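Local coordinates for protein tRNA threonylcarbamoyladenosine dehydratase (Escherichia coli, PDB 4D79) that catalyses the ATP-dependent dehydration of threonylcarbamoyladenosine at position 37 of tRNAs that read codons beginning with adenine, converting it to the cyclic form, at residues B[23-28]-B[260-264]; B[69-73]-B[239-243]; B[158-164]-B[243-248]. All coordinates share one frame; numbering follows the deposited sequence.

Contact 1: residues B[23-28]-B[260-264]; sequences KALQLF and MMAKA
Leu27 turns CG trans to its own backbone nitrogen (chi1 -179°), which carries the branched end toward the facing helix, while Met261 tucks CG beside its backbone nitrogen (chi1 -74°) and runs on extended, which sets sulfur near Ala24 and Phe28; the bend that follows turns only the CE methyl. Leu27 CD2 rests on the backbone, 3.8 Å from Met260 O, and the same methyl touches Met261 CG at 4.1 Å and Ala264 CB at 4.3 Å. A branched leucine suits this place because one methyl can settle among three residues of the opposite helix. On the more buried side Met261 SD touches both Ala24 CB, at 4.0 Å, and CZ of the Phe28 ring, 3.8 Å away. This is an oblique Met-aromatic contact. The flexible thioether follows the uneven surface formed by a small methyl and a ring, and alanine at 24 lets the sulfur come in close. At the solvent edge the aliphatic run of Lys23 extends until its last bend, and NZ ends 4.1 Å from Ala264 CB. No hydrogen bond joins the segments, so apolar packing carries the contact. The two short axes pass 10.8 Å apart at 110°. Helix 22-29 thus meets the C-terminal part of helix 242-266, with Tyr20 of helix 7-20 packing on Met261 and edge-to-face on Phe28, and Ile54, just before strand 56-60, touching the same ring.

Contact 2: residues B[69-73]-B[239-243]; sequences NTNRQ and GAATM. With ATP (adenosine-5'-triphosphate), chain K.
Arg72 packs against Ala240 on its way from the loop to the triphosphate of ATP. Its CB comes only loosely near the carbonyl carbon of Ala241. CG sits between the backbone nitrogen and carbonyl carbon (chi1 68°), and from there the chain runs extended. CD then lies 3.7 Å from Ala240 CB, a methyl small enough to let the arginine pass close by. NE reaches ATP O2A, on the alpha phosphate, in a weak bond of 3.4 Å. Beyond CZ the guanidinium divides its work. NH2 donates to the bridging oxygen ATP O3A at 2.6 Å, with ATP O3B just as close to NH2 at the edge of the group, and NH1 donates to Asn71 OD1 at 2.9 Å in a bond lying in the guanidinium plane and on a lone pair of the amide oxygen, which fixes the rotation of the group. Over one guanidinium face, toward its rim, lies Gln73 NE2, which gives ATP O2B a nearly straight bond of 3.0 Å.

Asparagine suits position 71 because its amide serves both ways: while OD1 holds Arg72, ND2 donates across to Ala240 O at 2.9 Å, approaching from above the carbonyl plane. The backbone Asn71 O accepts from Thr242 OG1 at 2.8 Å, and a water bridges it to Thr242 N. Thr242 opens helix 242-266, with Ala241 at its N-cap position. Thr70 O also accepts from Arg51 of the second subunit. Cationic and amide side chains gathered on the phosphates, with Asn71 as second-shell support for Arg72, make up part of the ATP site of this HesA/MoeB/ThiF family enzyme.

Contact 3: residues B[158-164]-B[243-248]; sequences QIDPTQI and MVTATF. With NA (sodium ion), chain J; K (potassium ion), chain I.
Pro161 and Val244 bring the loop and the helix closest, their CA atoms 4.9 Å apart, and the backbones then diverge until Ile164 faces Phe248 with CA atoms 6.8 Å apart. Val244 presses its beta-branched side chain into the loop, CG2 lying 3.4 Å from Gln158 O and CG1 against Gln158 CB. The compact Pro161 ring fits against the first helical turn, its CG 3.5 Å from Met243 O. That carbonyl is also taken by Thr247 OG1, which donates to it at 2.7 Å, so the hydroxyl is satisfied within the helix and its methyl side is turned to Ile164. Ile164 has CG1 beside its backbone nitrogen (chi1 -58°), and an extended second torsion then sends CD1 between Thr247 CG2, at 3.5 Å, and Phe248 CD1, while its CG2 lies over one face of that ring.

Gln158 crosses Phe248 at about a right angle, its NE2 near CZ and oblique to the ring. NE2 bonds to Gly154 O, which leaves OE1 directed to the potassium ion at 2.4 Å; backbone oxygens of Gln174, Ser206 and Glu208 complete the protein ligands. Further along the loop Asp160 OD1 accepts from Thr162 N, closing an Asx turn, and also from Thr162 OG1. This turn shapes the chain where Thr162 O coordinates sodium at 2.3 Å. Water 2, on the same sodium, links Pro161 O and Ile164 O. Thr162 O of the second subunit binds this sodium too, so the packed loop joins an intrachain potassium site to a metal site shared across the homodimer interface.

Overall arrangement
From the N terminus the chain first lays down helix 22-29, whose partner in contact 1 comes only near the C terminus, so this contact closes a loop of 231 residues that encloses both others. The loop 69-73, after strand 56-60, next waits for residues 239-243 in contact 2. Before they arrive, the chain passes through 158-164, which pairs with 243-248 in contact 3, so contacts 2 and 3 cross. They share Met243, and their centres lie about 11 Å apart, whereas the centre of contact 1 is about 26 Å from that of contact 3 and about 31 Å from that of contact 2. Helix 242-266 serves all three, tying the ATP loop, the metal-binding loop and the N-terminal helices together.

Contact 1: residues B[23-28]-B[260-264]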
ATOM      1  N   LYS B  23      -1.662  24.080  -7.422  1.00 20.88           N
ATOM      2  CA  LYS B  23      -2.467  24.572  -6.306  1.00 21.23           C
ATOM      3  C   LYS B  23      -2.568  23.513  -5.223  1.00 21.37           C
ATOM      4  O   LYS B  23      -2.457  23.811  -4.027  1.00 19.15           O
ATOM      5  CB  LYS B  23      -3.841  24.991  -6.818  1.00 24.44           C
ATOM      6  CG  LYS B  23      -4.681  25.755  -5.799  1.00 27.20           C
ATOM      7  CD  LYS B  23      -5.874  26.428  -6.471  1.00 61.15           C
ATOM      8  CE  LYS B  23      -6.643  27.325  -5.508  1.00 87.36           C
ATOM      9  NZ  LYS B  23      -7.368  26.549  -4.460  1.00 52.22           N
ATOM     10  N   ALA B  24      -2.755  22.254  -5.632  1.00 19.73           N
ATOM     11  CA  ALA B  24      -2.797  21.163  -4.686  1.00 22.10           C
ATOM     12  C   ALA B  24      -1.479  21.021  -3.928  1.00 17.12           C
ATOM     13  O   ALA B  24      -1.482  20.688  -2.738  1.00 18.85           O
ATOM     14  CB  ALA B  24      -3.140  19.876  -5.421  1.00 19.92           C
ATOM     15  N   LEU B  25      -0.339  21.183  -4.604  1.00 19.83           N
ATOM     16  CA  LEU B  25       0.926  21.042  -3.883  1.00 16.88           C
ATOM     17  C   LEU B  25       0.974  21.998  -2.690  1.00 16.54           C
ATOM     18  O   LEU B  25       1.425  21.634  -1.599  1.00 18.48           O
ATOM     19  CB  LEU B  25       2.108  21.287  -4.819  1.00 18.58           C
ATOM     20  CG  LEU B  25       3.489  20.983  -4.216  1.00 18.73           C
ATOM     21  CD1 LEU B  25       3.743  19.469  -4.112  1.00 20.58           C
ATOM     22  CD2 LEU B  25       4.615  21.649  -5.037  1.00 20.32           C
ATOM     23  N   GLN B  26       0.555  23.229  -2.896  1.00 16.70           N
ATOM     24  CA  GLN B  26       0.548  24.199  -1.806  1.00 18.65           C
ATOM     25  C   GLN B  26      -0.532  23.869  -0.777  1.00 19.46           C
ATOM     26  O   GLN B  26      -0.307  24.008   0.431  1.00 19.58           O
ATOM     27  CB  GLN B  26       0.368  25.619  -2.354  1.00 18.54           C
ATOM     28  CG  GLN B  26       0.415  26.668  -1.269  1.00 19.74           C
ATOM     29  CD  GLN B  26       1.777  26.866  -0.676  1.00 26.91           C
ATOM     30  OE1 GLN B  26       2.686  27.426  -1.309  1.00 25.79           O
ATOM     31  NE2 GLN B  26       1.967  26.331   0.506  1.00 23.78           N
ATOM     32  N   LEU B  27      -1.704  23.420  -1.234  1.00 18.94           N
ATOM     33  CA  LEU B  27      -2.754  23.008  -0.299  1.00 22.88           C
ATOM     34  C   LEU B  27      -2.246  21.921   0.637  1.00 18.94           C
ATOM     35  O   LEU B  27      -2.503  21.958   1.842  1.00 20.19           O
ATOM     36  CB  LEU B  27      -3.977  22.497  -1.070  1.00 21.23           C
ATOM     37  CG  LEU B  27      -5.184  22.032  -0.253  1.00 25.69           C
ATOM     38  CD1 LEU B  27      -5.868  23.230   0.436  1.00 33.99           C
ATOM     39  CD2 LEU B  27      -6.156  21.298  -1.164  1.00 27.84           C
ATOM     40  N   PHE B  28      -1.572  20.904   0.071  1.00 17.23           N
ATOM     41  CA  PHE B  28      -1.019  19.826   0.870  1.00 16.55           C
ATOM     42  C   PHE B  28       0.059  20.340   1.822  1.00 15.70           C
ATOM     43  O   PHE B  28       0.115  19.930   3.001  1.00 18.42           O
ATOM     44  CB  PHE B  28      -0.449  18.706  -0.026  1.00 20.89           C
ATOM     45  CG  PHE B  28      -1.459  18.043  -0.961  1.00 18.07           C
ATOM     46  CD1 PHE B  28      -2.823  18.209  -0.807  1.00 19.31           C
ATOM     47  CD2 PHE B  28      -1.008  17.222  -2.017  1.00 23.70           C
ATOM     48  CE1 PHE B  28      -3.725  17.575  -1.685  1.00 18.58           C
ATOM     49  CE2 PHE B  28      -1.916  16.599  -2.878  1.00 22.47           C
ATOM     50  CZ  PHE B  28      -3.268  16.782  -2.706  1.00 20.93           C
ATOM     51  N   MET B 260     -10.346  17.332   0.186  1.00 17.59           N
ATOM     52  CA  MET B 260      -9.703  18.624   0.439  1.00 22.02           C
ATOM     53  C   MET B 260      -9.596  19.443  -0.842  1.00 18.57           C
ATOM     54  O   MET B 260      -9.844  20.654  -0.845  1.00 21.33           O
ATOM     55  CB  MET B 260      -8.314  18.414   1.036  1.00 18.43           C
ATOM     56  CG  MET B 260      -8.327  17.828   2.375  1.00 23.31           C
ATOM     57  SD  MET B 260      -6.709  17.223   2.888  1.00 27.73           S
ATOM     58  CE  MET B 260      -5.844  18.773   2.897  1.00 26.95           C
ATOM     59  N   MET B 261      -9.236  18.796  -1.946  1.00 16.51           N
ATOM     60  CA  MET B 261      -9.161  19.493  -3.222  1.00 19.90           C
ATOM     61  C   MET B 261     -10.542  19.945  -3.678  1.00 21.64           C
ATOM     62  O   MET B 261     -10.705  21.094  -4.120  1.00 20.87           O
ATOM     63  CB  MET B 261      -8.492  18.599  -4.272  1.00 19.00           C
ATOM     64  CG  MET B 261      -7.008  18.476  -4.063  1.00 16.08           C
ATOM     65  SD  MET B 261      -6.209  17.281  -5.138  1.00 23.45           S
ATOM     66  CE  MET B 261      -6.624  17.843  -6.782  1.00 24.20           C
ATOM     67  N   ALA B 262     -11.565  19.097  -3.492  1.00 19.74           N
ATOM     68  CA  ALA B 262     -12.906  19.475  -3.920  1.00 19.27           C
ATOM     69  C   ALA B 262     -13.413  20.668  -3.122  1.00 25.00           C
ATOM     70  O   ALA B 262     -14.070  21.564  -3.670  1.00 20.98           O
ATOM     71  CB  ALA B 262     -13.871  18.306  -3.791  1.00 21.91           C
ATOM     72  N   LYS B 263     -13.144  20.670  -1.819  1.00 19.69           N
ATOM     73  CA  LYS B 263     -13.572  21.773  -0.957  1.00 21.51           C
ATOM     74  C   LYS B 263     -12.880  23.069  -1.341  1.00 27.45           C
ATOM     75  O   LYS B 263     -13.526  24.121  -1.439  1.00 25.10           O
ATOM     76  CB  LYS B 263     -13.295  21.422   0.502  1.00 27.33           C
ATOM     77  CG  LYS B 263     -13.842  22.459   1.517  1.00 37.05           C
ATOM     78  CD  LYS B 263     -13.441  22.088   2.934  1.00 54.69           C
ATOM     79  CE  LYS B 263     -14.317  22.763   3.978  1.00 93.60           C
ATOM     80  NZ  LYS B 263     -13.872  22.406   5.359  1.00 73.78           N
ATOM     81  N   ALA B 264     -11.571  23.012  -1.596  1.00 22.22           N
ATOM     82  CA  ALA B 264     -10.860  24.226  -1.989  1.00 23.64           C
ATOM     83  C   ALA B 264     -11.403  24.783  -3.297  1.00 35.31           C
ATOM     84  O   ALA B 264     -11.621  25.990  -3.418  1.00 30.16           O
ATOM     85  CB  ALA B 264      -9.368  23.944  -2.075  1.00 31.44           C
TER

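Contact 2: residues B[69-73]-B[239-243]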
ATOM      1  N   ASN B  69       3.734  -7.415  14.890  1.00 22.09           N
ATOM      2  CA  ASN B  69       3.315  -6.388  13.931  1.00 20.97           C
ATOM      3  C   ASN B  69       3.934  -6.560  12.541  1.00 22.88           C
ATOM      4  O   ASN B  69       3.509  -5.876  11.600  1.00 20.21           O
ATOM      5  CB  ASN B  69       3.699  -4.971  14.383  1.00 26.35           C
ATOM      6  CG  ASN B  69       3.112  -4.545  15.728  1.00 31.39           C
ATOM      7  OD1 ASN B  69       3.617  -3.589  16.309  1.00 31.36           O
ATOM      8  ND2 ASN B  69       2.068  -5.210  16.211  1.00 24.15           N
ATOM      9  N   THR B  70       4.911  -7.442  12.393  1.00 23.13           N
ATOM     10  CA  THR B  70       5.734  -7.514  11.192  1.00 21.90           C
ATOM     11  C   THR B  70       4.920  -7.781   9.939  1.00 20.79           C
ATOM     12  O   THR B  70       5.288  -7.317   8.858  1.00 21.20           O
ATOM     13  CB  THR B  70       6.785  -8.594  11.403  1.00 23.35           C
ATOM     14  OG1 THR B  70       7.620  -8.190  12.492  1.00 25.55           O
ATOM     15  CG2 THR B  70       7.614  -8.834  10.159  1.00 24.48           C
ATOM     16  N   ASN B  71       3.821  -8.527  10.055  1.00 22.43           N
ATOM     17  CA  ASN B  71       3.082  -8.884   8.863  1.00 19.18           C
ATOM     18  C   ASN B  71       2.341  -7.724   8.238  1.00 21.61           C
ATOM     19  O   ASN B  71       1.897  -7.877   7.100  1.00 21.43           O
ATOM     20  CB  ASN B  71       2.079  -9.994   9.147  1.00 23.11           C
ATOM     21  CG  ASN B  71       0.986  -9.567  10.135  1.00 21.70           C
ATOM     22  OD1 ASN B  71       1.259  -8.875  11.109  1.00 25.10           O
ATOM     23  ND2 ASN B  71      -0.270  -9.982   9.863  1.00 24.96           N
ATOM     24  N   ARG B  72       2.181  -6.577   8.928  1.00 17.84           N
ATOM     25  CA  ARG B  72       1.274  -5.566   8.397  1.00 18.22           C
ATOM     26  C   ARG B  72       1.566  -4.109   8.757  1.00 19.61           C
ATOM     27  O   ARG B  72       0.731  -3.272   8.431  1.00 19.65           O
ATOM     28  CB  ARG B  72      -0.155  -5.887   8.870  1.00 23.47           C
ATOM     29  CG  ARG B  72      -0.300  -5.687  10.375  1.00 21.72           C
ATOM     30  CD  ARG B  72      -1.408  -6.521  10.955  1.00 22.40           C
ATOM     31  NE  ARG B  72      -1.724  -6.208  12.338  1.00 23.81           N
ATOM     32  CZ  ARG B  72      -1.111  -6.723  13.397  1.00 25.99           C
ATOM     33  NH1 ARG B  72      -0.112  -7.574  13.264  1.00 25.58           N
ATOM     34  NH2 ARG B  72      -1.508  -6.373  14.604  1.00 32.29           N
ATOM     35  N   GLN B  73       2.693  -3.748   9.381  1.00 18.92           N
ATOM     36  CA  GLN B  73       2.959  -2.386   9.834  1.00 23.08           C
ATOM     37  C   GLN B  73       4.334  -1.920   9.358  1.00 25.19           C
ATOM     38  O   GLN B  73       5.341  -2.621   9.517  1.00 23.31           O
ATOM     39  CB  GLN B  73       2.830  -2.293  11.374  1.00 22.37           C
ATOM     40  CG  GLN B  73       1.483  -2.848  11.833  1.00 19.03           C
ATOM     41  CD  GLN B  73       1.164  -2.650  13.307  1.00 23.20           C
ATOM     42  OE1 GLN B  73       1.738  -1.816  13.992  1.00 24.34           O
ATOM     43  NE2 GLN B  73       0.202  -3.397  13.781  1.00 24.37           N
ATOM     44  N   GLY B 239      -6.448 -12.861  11.084  1.00 22.14           N
ATOM     45  CA  GLY B 239      -5.169 -12.566  10.491  1.00 20.28           C
ATOM     46  C   GLY B 239      -5.231 -11.293   9.666  1.00 20.12           C
ATOM     47  O   GLY B 239      -6.280 -10.689   9.480  1.00 25.31           O
ATOM     48  N   ALA B 240      -4.096 -10.922   9.096  1.00 20.87           N
ATOM     49  CA  ALA B 240      -4.068  -9.708   8.293  1.00 21.63           C
ATOM     50  C   ALA B 240      -2.904  -9.773   7.326  1.00 23.93           C
ATOM     51  O   ALA B 240      -1.948 -10.506   7.551  1.00 19.62           O
ATOM     52  CB  ALA B 240      -3.950  -8.472   9.181  1.00 20.63           C
ATOM     53  N   ALA B 241      -2.986  -8.975   6.259  1.00 19.40           N
ATOM     54  CA  ALA B 241      -1.887  -8.877   5.300  1.00 23.89           C
ATOM     55  C   ALA B 241      -1.616  -7.419   4.940  1.00 21.88           C
ATOM     56  O   ALA B 241      -2.550  -6.633   4.774  1.00 19.19           O
ATOM     57  CB  ALA B 241      -2.185  -9.680   4.038  1.00 20.12           C
ATOM     58  N   THR B 242      -0.326  -7.091   4.779  1.00 17.61           N
ATOM     59  CA  THR B 242       0.094  -5.758   4.344  1.00 17.19           C
ATOM     60  C   THR B 242      -0.692  -5.290   3.129  1.00 16.58           C
ATOM     61  O   THR B 242      -1.126  -4.131   3.065  1.00 15.75           O
ATOM     62  CB  THR B 242       1.596  -5.759   4.019  1.00 17.69           C
ATOM     63  OG1 THR B 242       2.319  -5.847   5.253  1.00 22.29           O
ATOM     64  CG2 THR B 242       1.994  -4.457   3.278  1.00 20.81           C
ATOM     65  N   MET B 243      -0.858  -6.177   2.136  1.00 17.87           N
ATOM     66  CA  MET B 243      -1.443  -5.759   0.869  1.00 21.22           C
ATOM     67  C   MET B 243      -2.831  -5.177   1.059  1.00 18.00           C
ATOM     68  O   MET B 243      -3.243  -4.311   0.279  1.00 17.54           O
ATOM     69  CB  MET B 243      -1.505  -6.945  -0.111  1.00 18.21           C
ATOM     70  CG  MET B 243      -0.146  -7.486  -0.519  1.00 16.54           C
ATOM     71  SD  MET B 243       0.600  -8.591   0.695  1.00 19.68           S
ATOM     72  CE  MET B 243      -0.490 -10.013   0.521  1.00 24.63           C
TER
HETATM   73  PG  ATP K 401      -1.943  -5.958  18.461  1.00186.17           P
HETATM   74  O1G ATP K 401      -1.693  -7.436  18.279  1.00127.52           O
HETATM   75  O2G ATP K 401      -0.798  -5.203  19.093  1.00127.16           O
HETATM   76  O3G ATP K 401      -3.315  -5.632  19.000  1.00161.36           O
HETATM   77  PB  ATP K 401      -2.316  -3.883  16.559  1.00208.07           P
HETATM   78  O1B ATP K 401      -3.504  -3.408  17.366  1.00107.56           O
HETATM   79  O2B ATP K 401      -1.039  -3.067  16.457  1.00 31.30           O
HETATM   80  O3B ATP K 401      -1.966  -5.407  16.951  1.00177.42           O
HETATM   81  PA  ATP K 401      -3.702  -3.111  14.232  1.00 47.52           P
HETATM   82  O1A ATP K 401      -5.146  -3.444  14.594  1.00 45.68           O
HETATM   83  O2A ATP K 401      -3.256  -3.261  12.802  1.00 81.42           O
HETATM   84  O3A ATP K 401      -2.797  -4.145  15.054  1.00 62.59           O
HETATM   85  O5' ATP K 401      -3.286  -1.639  14.783  1.00 55.31           O
HETATM   86  C5' ATP K 401      -4.178  -0.750  15.484  1.00 33.10           C
HETATM   87  C4' ATP K 401      -3.530   0.504  16.087  1.00 37.07           C
HETATM   88  O4' ATP K 401      -4.508   1.476  16.576  1.00 60.95           O
HETATM   89  C3' ATP K 401      -2.636   0.177  17.277  1.00105.28           C
HETATM   90  O3' ATP K 401      -1.299   0.671  17.094  1.00 27.36           O
HETATM   91  C2' ATP K 401      -3.303   0.880  18.445  1.00120.68           C
HETATM   92  O2' ATP K 401      -2.370   1.294  19.432  1.00 49.92           O
HETATM   93  C1' ATP K 401      -4.020   2.061  17.812  1.00 46.23           C
HETATM   94  N9  ATP K 401      -5.019   2.647  18.760  1.00 45.47           N
HETATM   95  C8  ATP K 401      -5.955   1.900  19.402  1.00 95.27           C
HETATM   96  N7  ATP K 401      -6.736   2.648  20.225  1.00 44.60           N
HETATM   97  C5  ATP K 401      -6.296   3.905  20.125  1.00 89.57           C
HETATM   98  C6  ATP K 401      -6.715   5.175  20.730  1.00 39.42           C
HETATM   99  N6  ATP K 401      -7.726   5.175  21.601  1.00 75.21           N
HETATM  100  N1  ATP K 401      -6.058   6.296  20.423  1.00 34.02           N
HETATM  101  C2  ATP K 401      -5.015   6.279  19.562  1.00 77.27           C
HETATM  102  N3  ATP K 401      -4.575   5.148  18.967  1.00 25.78           N
HETATM  103  C4  ATP K 401      -5.164   3.929  19.184  1.00 98.98           C
HETATM  104  O   HOH W   1       1.427  -9.410   4.763  1.00 17.52           O

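Contact 3: residues B[158-164]-B[243-248]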
ATOM      1  N   GLN B 158      -9.032 -10.247   5.567  1.00 19.32           N
ATOM      2  CA  GLN B 158      -9.311  -9.921   4.182  1.00 20.31           C
ATOM      3  C   GLN B 158      -8.033 -10.092   3.371  1.00 22.16           C
ATOM      4  O   GLN B 158      -6.939  -9.772   3.856  1.00 21.27           O
ATOM      5  CB  GLN B 158      -9.889  -8.500   4.085  1.00 21.67           C
ATOM      6  CG  GLN B 158     -11.331  -8.551   4.606  1.00 28.37           C
ATOM      7  CD  GLN B 158     -11.888  -7.276   4.881  1.00 33.26           C
ATOM      8  OE1 GLN B 158     -12.903  -6.925   4.304  1.00 37.84           O
ATOM      9  NE2 GLN B 158     -11.254  -6.519   5.773  1.00 59.88           N
ATOM     10  N   ILE B 159      -8.168 -10.617   2.155  1.00 23.89           N
ATOM     11  CA  ILE B 159      -7.011 -10.886   1.297  1.00 18.41           C
ATOM     12  C   ILE B 159      -7.024 -10.126  -0.017  1.00 16.33           C
ATOM     13  O   ILE B 159      -5.990 -10.117  -0.703  1.00 21.43           O
ATOM     14  CB  ILE B 159      -6.864 -12.394   0.998  1.00 19.24           C
ATOM     15  CG1 ILE B 159      -7.973 -12.899   0.071  1.00 24.78           C
ATOM     16  CG2 ILE B 159      -6.846 -13.184   2.290  1.00 24.31           C
ATOM     17  CD1 ILE B 159      -7.712 -14.329  -0.485  1.00 34.93           C
ATOM     18  N   ASP B 160      -8.133  -9.499  -0.409  1.00 21.25           N
ATOM     19  CA  ASP B 160      -8.259  -8.914  -1.743  1.00 25.78           C
ATOM     20  C   ASP B 160      -8.266  -7.376  -1.732  1.00 19.95           C
ATOM     21  O   ASP B 160      -9.317  -6.764  -1.488  1.00 21.21           O
ATOM     22  CB  ASP B 160      -9.534  -9.446  -2.395  1.00 25.67           C
ATOM     23  CG  ASP B 160      -9.698  -8.993  -3.828  1.00 33.61           C
ATOM     24  OD1 ASP B 160      -8.853  -8.230  -4.361  1.00 25.85           O
ATOM     25  OD2 ASP B 160     -10.710  -9.412  -4.417  1.00 23.55           O
ATOM     26  N   PRO B 161      -7.146  -6.709  -2.065  1.00 17.25           N
ATOM     27  CA  PRO B 161      -7.130  -5.230  -2.049  1.00 19.25           C
ATOM     28  C   PRO B 161      -8.039  -4.586  -3.077  1.00 18.98           C
ATOM     29  O   PRO B 161      -8.384  -3.410  -2.905  1.00 19.59           O
ATOM     30  CB  PRO B 161      -5.650  -4.871  -2.315  1.00 18.64           C
ATOM     31  CG  PRO B 161      -4.889  -6.162  -2.140  1.00 25.45           C
ATOM     32  CD  PRO B 161      -5.831  -7.277  -2.419  1.00 22.86           C
ATOM     33  N   THR B 162      -8.476  -5.301  -4.123  1.00 16.42           N
ATOM     34  CA  THR B 162      -9.284  -4.636  -5.139  1.00 17.99           C
ATOM     35  C   THR B 162     -10.738  -4.460  -4.739  1.00 20.64           C
ATOM     36  O   THR B 162     -11.491  -3.846  -5.495  1.00 18.19           O
ATOM     37  CB  THR B 162      -9.255  -5.413  -6.470  1.00 18.10           C
ATOM     38  OG1 THR B 162      -9.944  -6.670  -6.304  1.00 19.84           O
ATOM     39  CG2 THR B 162      -7.862  -5.666  -6.907  1.00 24.70           C
ATOM     40  N   GLN B 163     -11.162  -4.971  -3.592  1.00 18.90           N
ATOM     41  CA  GLN B 163     -12.543  -4.793  -3.139  1.00 18.45           C
ATOM     42  C   GLN B 163     -12.700  -3.681  -2.102  1.00 17.86           C
ATOM     43  O   GLN B 163     -13.821  -3.435  -1.643  1.00 17.77           O
ATOM     44  CB  GLN B 163     -13.081  -6.114  -2.592  1.00 19.24           C
ATOM     45  CG  GLN B 163     -13.338  -7.158  -3.668  1.00 17.26           C
ATOM     46  CD  GLN B 163     -14.077  -8.367  -3.167  1.00 24.66           C
ATOM     47  OE1 GLN B 163     -15.228  -8.287  -2.711  1.00 22.51           O
ATOM     48  NE2 GLN B 163     -13.410  -9.513  -3.232  1.00 25.03           N
ATOM     49  N   ILE B 164     -11.631  -2.946  -1.798  1.00 17.73           N
ATOM     50  CA  ILE B 164     -11.683  -1.840  -0.841  1.00 19.75           C
ATOM     51  C   ILE B 164     -12.340  -0.635  -1.498  1.00 21.12           C
ATOM     52  O   ILE B 164     -12.061  -0.307  -2.645  1.00 21.81           O
ATOM     53  CB  ILE B 164     -10.259  -1.519  -0.344  1.00 13.97           C
ATOM     54  CG1 ILE B 164      -9.646  -2.758   0.291  1.00 18.72           C
ATOM     55  CG2 ILE B 164     -10.223  -0.289   0.560  1.00 21.00           C
ATOM     56  CD1 ILE B 164      -8.151  -2.675   0.566  1.00 21.19           C
ATOM     57  N   MET B 243      -0.858  -6.177   2.136  1.00 17.87           N
ATOM     58  CA  MET B 243      -1.443  -5.759   0.869  1.00 21.22           C
ATOM     59  C   MET B 243      -2.831  -5.177   1.059  1.00 18.00           C
ATOM     60  O   MET B 243      -3.243  -4.311   0.279  1.00 17.54           O
ATOM     61  CB  MET B 243      -1.505  -6.945  -0.111  1.00 18.21           C
ATOM     62  CG  MET B 243      -0.146  -7.486  -0.519  1.00 16.54           C
ATOM     63  SD  MET B 243       0.600  -8.591   0.695  1.00 19.68           S
ATOM     64  CE  MET B 243      -0.490 -10.013   0.521  1.00 24.63           C
ATOM     65  N   VAL B 244      -3.569  -5.652   2.067  1.00 18.50           N
ATOM     66  CA  VAL B 244      -4.905  -5.149   2.367  1.00 16.45           C
ATOM     67  C   VAL B 244      -4.851  -4.010   3.377  1.00 15.83           C
ATOM     68  O   VAL B 244      -5.437  -2.952   3.144  1.00 17.00           O
ATOM     69  CB  VAL B 244      -5.821  -6.307   2.837  1.00 21.70           C
ATOM     70  CG1 VAL B 244      -7.160  -5.800   3.356  1.00 21.22           C
ATOM     71  CG2 VAL B 244      -6.063  -7.281   1.685  1.00 19.88           C
ATOM     72  N   THR B 245      -4.157  -4.181   4.517  1.00 16.10           N
ATOM     73  CA  THR B 245      -4.242  -3.162   5.557  1.00 17.47           C
ATOM     74  C   THR B 245      -3.618  -1.860   5.077  1.00 18.50           C
ATOM     75  O   THR B 245      -4.184  -0.789   5.307  1.00 18.31           O
ATOM     76  CB  THR B 245      -3.618  -3.648   6.884  1.00 19.67           C
ATOM     77  OG1 THR B 245      -2.209  -3.800   6.744  1.00 21.36           O
ATOM     78  CG2 THR B 245      -4.227  -4.995   7.348  1.00 21.74           C
ATOM     79  N   ALA B 246      -2.514  -1.943   4.316  1.00 17.97           N
ATOM     80  CA  ALA B 246      -1.914  -0.732   3.759  1.00 13.99           C
ATOM     81  C   ALA B 246      -2.844  -0.091   2.745  1.00 16.05           C
ATOM     82  O   ALA B 246      -2.921   1.146   2.657  1.00 17.59           O
ATOM     83  CB  ALA B 246      -0.573  -1.034   3.092  1.00 16.05           C
ATOM     84  N   THR B 247      -3.529  -0.906   1.940  1.00 14.80           N
ATOM     85  CA  THR B 247      -4.415  -0.307   0.960  1.00 18.87           C
ATOM     86  C   THR B 247      -5.599   0.391   1.628  1.00 14.64           C
ATOM     87  O   THR B 247      -6.079   1.386   1.082  1.00 15.11           O
ATOM     88  CB  THR B 247      -4.857  -1.356  -0.060  1.00 21.88           C
ATOM     89  OG1 THR B 247      -3.699  -1.846  -0.730  1.00 20.03           O
ATOM     90  CG2 THR B 247      -5.751  -0.749  -1.129  1.00 16.17           C
ATOM     91  N   PHE B 248      -6.098  -0.123   2.769  1.00 16.60           N
ATOM     92  CA  PHE B 248      -7.073   0.634   3.556  1.00 16.99           C
ATOM     93  C   PHE B 248      -6.536   2.043   3.860  1.00 17.33           C
ATOM     94  O   PHE B 248      -7.208   3.041   3.631  1.00 15.83           O
ATOM     95  CB  PHE B 248      -7.394  -0.106   4.847  1.00 15.53           C
ATOM     96  CG  PHE B 248      -8.585  -1.022   4.781  1.00 15.51           C
ATOM     97  CD1 PHE B 248      -8.543  -2.227   4.066  1.00 15.69           C
ATOM     98  CD2 PHE B 248      -9.733  -0.748   5.521  1.00 17.76           C
ATOM     99  CE1 PHE B 248      -9.637  -3.109   4.039  1.00 21.54           C
ATOM    100  CE2 PHE B 248     -10.828  -1.643   5.511  1.00 18.63           C
ATOM    101  CZ  PHE B 248     -10.771  -2.825   4.750  1.00 20.08           C
TER
HETATM  102 NA    NA J 302     -11.099  -1.738  -6.370  1.00 23.31          NA
HETATM  103  K     K I 301     -15.321  -6.900   4.278  0.61 18.51           K
HETATM  104  O   HOH W   2     -10.044  -1.165  -4.168  1.00 20.83           O
HETATM  105  O   HOH W   3     -13.013  -1.074  -5.150  1.00 31.97           O
HETATM  106  O   HOH W   4     -14.339  -4.384   5.573  1.00 31.07           O
HETATM  107  O   HOH W   5      -8.553  -1.655  -6.606  1.00 18.58           O
HETATM  108  O   HOH W   6     -10.968  -2.643  -8.704  1.00 24.55           O